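Local coordinates for protein pyrethroid hydrolase (Sphingobium faniae, PDB 5Y5R) that hydrolyses pyrethroid pesticides, splitting the ester cypermethrin into cyano-3-phenoxybenzyl alcohol and a dichlorovinyl-substituted cyclopropanecarboxylic acid, at residues 40-43 with 44-47; 53-56 with 57-61. One frame throughout, in Å; residues are numbered along the deposited sequence.

Overall arrangement
From the N terminus the chain passes through strands 3-9 and 32-34 of the parallel sheet of this alpha/beta hydrolase before entering a long loop, where interaction 1 folds residues 40-47 back on themselves and brings Gly40 near Gly47. Interaction 2 follows at residues 53-61, where the short helix 54-57 gives way to helix 59-67. The two contacts lie in series, neither nested nor crossed, with centres about 13 Å apart. They nonetheless meet: His41 NE2 and Tyr57 OH, 2.7 Å apart, probably share a hydrogen bond. Beyond this junction, Val61 packs on Ile7 and Ile9 of strand 3-9, and Met54 on Trp86 of helix 80-90, joining the loop region to the core.

Interaction 1. Residues 40-43 with 44-47; sequences GHTP and GDGG
The carboxylate of Asp45 reaches back to the backbone N-H groups of Gly40 and Thr42, pairing a type II beta turn (Thr42 to Asp45) with an Asx turn that begins at Asp45 itself. Both turns sit in the loop between strand 32-34 and helix 54-57 of the alpha/beta hydrolase fold. The two side chains at the ends of the beta turn cross at about a right angle, with Thr42 CB 3.8 Å from Asp45 OD2, while the hydroxyl of Thr42 is engaged elsewhere, by Asp37. The turn is closed by Asp45 N, which donates to Thr42 O over 2.8 Å, and Gly44 at its third position has a positive phi of 100° that suits glycine. With CG lodged between the backbone N and the carbonyl carbon of its own residue (chi1 82°), the Asp45 carboxylate is brought close to Gly40 and Thr42. Its OD2 takes the N-H of Thr42 at 3.2 Å from above the carboxylate plane and a weak, bent bond from Gly40 N at 2.9 Å. Replacing Asp45 by an alanine removes both oxygens, and the N-H groups of Thr42 and Gly47 would probably lose their acceptor, with the turn at residues 45-47 less firmly fixed. The side chain of His41 starts out away from residues 44-47, and its ND1 is bonded to Asn14 O. The second carboxylate oxygen completes the Asx turn: Gly47 N meets Asp45 OD1 at 2.8 Å in a nearly straight bond, its N-H...O angle 177°.

Interaction 2. Residues 53-56 with 57-61; sequences DMEH and YTRPV
CD2 of the His56 imidazole sits over one face of the Arg59 guanidinium, 3.2 Å from Arg59 NH2, with the two planes turned 47° apart, which is far from a parallel stack. Glu55 approaches the same guanidinium obliquely: its OE1 forms a salt bridge with Arg59 NH1 at 3.2 Å, and OE2 lies beside Arg59 CD. Glu55 can reach it because its chain bends at chi2 (-75°), bringing back a side chain that starts out away from residues 57-61. Selenomethionine Met54 and Tyr57 run side by side in the same direction in a Met-aromatic contact, SE lying 4.0 Å from Tyr57 CD2 and oblique to the ring; the phenol OH continues to His41 and Gln174. These side chains decorate a short helix and its junction with the next. At its start Asp53 is the N-cap, OD1 accepting from His56 N at 3.2 Å; just past its end, Thr58 grips Met54 O twice, through N at 2.8 Å and, from the opposite face of the carbonyl plane, through OG1 at 2.5 Å. Arg59 N adds a weak bond to His56 O. His56 ND1 already accepts from Val52 N, and with the arginine cation so close the imidazole is likely to be disfavoured from taking up a second proton, while Glu55 probably offsets part of the arginine charge.

Interaction 1. Residues 40-43 with 44-47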
loop_
_atom_site.group_PDB
_atom_site.type_symbol
_atom_site.label_atom_id
_atom_site.label_comp_id
_atom_site.label_asym_id
_atom_site.label_seq_id
_atom_site.Cartn_x
_atom_site.Cartn_y
_atom_site.Cartn_z
ATOM N N GLY A 40 -15.058 -2.759 0.047
ATOM C CA GLY A 40 -15.390 -2.134 -1.218
ATOM C C GLY A 40 -14.594 -2.655 -2.389
ATOM O O GLY A 40 -14.800 -2.198 -3.515
ATOM N N HIS A 41 -13.653 -3.565 -2.162
ATOM C CA HIS A 41 -12.789 -4.038 -3.232
ATOM C C HIS A 41 -13.154 -5.437 -3.714
ATOM O O HIS A 41 -12.375 -6.053 -4.455
ATOM C CB HIS A 41 -11.321 -3.958 -2.775
ATOM C CG HIS A 41 -10.807 -2.555 -2.681
ATOM N ND1 HIS A 41 -10.021 -1.983 -3.658
ATOM C CD2 HIS A 41 -11.065 -1.573 -1.789
ATOM C CE1 HIS A 41 -9.775 -0.725 -3.342
ATOM N NE2 HIS A 41 -10.391 -0.452 -2.212
ATOM N N THR A 42 -14.320 -5.953 -3.343
ATOM C CA THR A 42 -14.761 -7.258 -3.834
ATOM C C THR A 42 -16.038 -7.120 -4.650
ATOM O O THR A 42 -17.072 -6.704 -4.097
ATOM C CB THR A 42 -14.945 -8.201 -2.651
ATOM O OG1 THR A 42 -13.764 -8.136 -1.839
ATOM C CG2 THR A 42 -15.192 -9.629 -3.121
ATOM N N PRO A 43 -16.007 -7.398 -5.950
ATOM C CA PRO A 43 -17.202 -7.214 -6.789
ATOM C C PRO A 43 -18.435 -7.849 -6.166
ATOM O O PRO A 43 -18.415 -9.001 -5.748
ATOM C CB PRO A 43 -16.811 -7.903 -8.093
ATOM C CG PRO A 43 -15.307 -7.715 -8.163
ATOM C CD PRO A 43 -14.825 -7.765 -6.740
ATOM N N GLY A 44 -19.482 -7.066 -6.015
ATOM C CA GLY A 44 -20.677 -7.530 -5.379
ATOM C C GLY A 44 -20.814 -7.105 -3.930
ATOM O O GLY A 44 -21.836 -7.320 -3.353
ATOM N N ASP A 45 -19.797 -6.494 -3.340
ATOM C CA ASP A 45 -19.852 -6.051 -1.951
ATOM C C ASP A 45 -20.410 -4.664 -1.690
ATOM O O ASP A 45 -20.591 -4.292 -0.572
ATOM C CB ASP A 45 -18.491 -6.191 -1.252
ATOM C CG ASP A 45 -17.505 -5.029 -1.531
ATOM O OD1 ASP A 45 -17.823 -4.067 -2.183
ATOM O OD2 ASP A 45 -16.382 -5.119 -1.061
ATOM N N GLY A 46 -20.655 -3.914 -2.739
ATOM C CA GLY A 46 -21.166 -2.580 -2.577
ATOM C C GLY A 46 -20.302 -1.517 -3.182
ATOM O O GLY A 46 -20.782 -0.503 -3.566
ATOM N N GLY A 47 -19.013 -1.753 -3.268
ATOM C CA GLY A 47 -18.203 -0.752 -3.915
ATOM C C GLY A 47 -17.968 0.454 -3.022
ATOM O O GLY A 47 -18.259 0.452 -1.812
#

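Interaction 2. Residues 53-56 with 57-61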
loop_
_atom_site.group_PDB
_atom_site.type_symbol
_atom_site.label_atom_id
_atom_site.label_comp_id
_atom_site.label_asym_id
_atom_site.label_seq_id
_atom_site.Cartn_x
_atom_site.Cartn_y
_atom_site.Cartn_z
ATOM N N ASP A 53 -15.684 4.487 7.032
ATOM C CA ASP A 53 -14.509 5.165 7.569
ATOM C C ASP A 53 -13.369 4.147 7.567
ATOM O O ASP A 53 -13.506 3.043 7.028
ATOM C CB ASP A 53 -14.808 5.793 8.942
ATOM C CG ASP A 53 -15.208 4.774 9.999
ATOM O OD1 ASP A 53 -15.119 3.559 9.743
ATOM O OD2 ASP A 53 -15.609 5.200 11.110
HETATM N N MSE A 54 -12.228 4.520 8.131
HETATM C CA MSE A 54 -11.053 3.669 8.001
HETATM C C MSE A 54 -11.158 2.389 8.799
HETATM O O MSE A 54 -10.660 1.359 8.364
HETATM C CB MSE A 54 -9.796 4.428 8.413
HETATM C CG MSE A 54 -9.361 5.430 7.340
HETATM SE SE MSE A 54 -8.750 4.561 5.710
HETATM C CE MSE A 54 -6.895 4.082 6.292
ATOM N N GLU A 55 -11.757 2.476 9.985
ATOM C CA GLU A 55 -11.991 1.274 10.770
ATOM C C GLU A 55 -12.760 0.267 9.941
ATOM O O GLU A 55 -12.472 -0.934 9.978
ATOM C CB GLU A 55 -12.782 1.603 12.048
ATOM C CG GLU A 55 -13.013 0.376 12.974
ATOM C CD GLU A 55 -14.090 -0.590 12.465
ATOM O OE1 GLU A 55 -14.998 -0.118 11.743
ATOM O OE2 GLU A 55 -13.982 -1.829 12.711
ATOM N N HIS A 56 -13.731 0.761 9.160
ATOM C CA HIS A 56 -14.506 -0.081 8.257
ATOM C C HIS A 56 -13.672 -0.555 7.079
ATOM O O HIS A 56 -13.736 -1.728 6.697
ATOM C CB HIS A 56 -15.715 0.696 7.740
ATOM C CG HIS A 56 -16.638 -0.128 6.903
ATOM N ND1 HIS A 56 -17.451 0.423 5.937
ATOM C CD2 HIS A 56 -16.887 -1.459 6.893
ATOM C CE1 HIS A 56 -18.158 -0.533 5.361
ATOM N NE2 HIS A 56 -17.833 -1.685 5.924
ATOM N N TYR A 57 -12.939 0.377 6.447
ATOM C CA TYR A 57 -12.104 0.049 5.291
ATOM C C TYR A 57 -11.089 -1.041 5.634
ATOM O O TYR A 57 -10.860 -1.953 4.835
ATOM C CB TYR A 57 -11.373 1.319 4.799
ATOM C CG TYR A 57 -10.762 1.248 3.405
ATOM C CD1 TYR A 57 -11.546 0.937 2.298
ATOM C CD2 TYR A 57 -9.420 1.570 3.178
ATOM C CE1 TYR A 57 -11.012 0.871 1.046
ATOM C CE2 TYR A 57 -8.882 1.517 1.885
ATOM C CZ TYR A 57 -9.678 1.151 0.840
ATOM O OH TYR A 57 -9.164 1.126 -0.445
ATOM N N THR A 58 -10.474 -0.963 6.816
ATOM C CA THR A 58 -9.359 -1.834 7.164
ATOM C C THR A 58 -9.806 -3.077 7.927
ATOM O O THR A 58 -8.958 -3.860 8.383
ATOM C CB THR A 58 -8.324 -1.065 7.995
ATOM O OG1 THR A 58 -8.945 -0.365 9.085
ATOM C CG2 THR A 58 -7.659 -0.019 7.120
ATOM N N ARG A 59 -11.113 -3.303 8.034
ATOM C CA ARG A 59 -11.595 -4.357 8.923
ATOM C C ARG A 59 -11.257 -5.766 8.437
ATOM O O ARG A 59 -10.996 -6.642 9.275
ATOM C CB ARG A 59 -13.115 -4.194 9.128
ATOM C CG ARG A 59 -13.728 -5.092 10.205
ATOM C CD ARG A 59 -14.974 -4.444 10.797
ATOM N NE ARG A 59 -16.121 -4.336 9.895
ATOM C CZ ARG A 59 -17.090 -3.432 10.048
ATOM N NH1 ARG A 59 -17.022 -2.541 11.047
ATOM N NH2 ARG A 59 -18.112 -3.397 9.196
ATOM N N PRO A 60 -11.169 -6.029 7.130
ATOM C CA PRO A 60 -10.663 -7.344 6.716
ATOM C C PRO A 60 -9.270 -7.672 7.231
ATOM O O PRO A 60 -8.965 -8.851 7.403
ATOM C CB PRO A 60 -10.706 -7.271 5.186
ATOM C CG PRO A 60 -11.799 -6.323 4.893
ATOM C CD PRO A 60 -11.813 -5.323 6.002
ATOM N N VAL A 61 -8.400 -6.685 7.443
ATOM C CA VAL A 61 -7.087 -6.976 8.013
ATOM C C VAL A 61 -7.173 -7.150 9.516
ATOM O O VAL A 61 -6.586 -8.085 10.073
ATOM C CB VAL A 61 -6.095 -5.866 7.650
ATOM C CG1 VAL A 61 -4.778 -6.058 8.411
ATOM C CG2 VAL A 61 -5.909 -5.829 6.145
#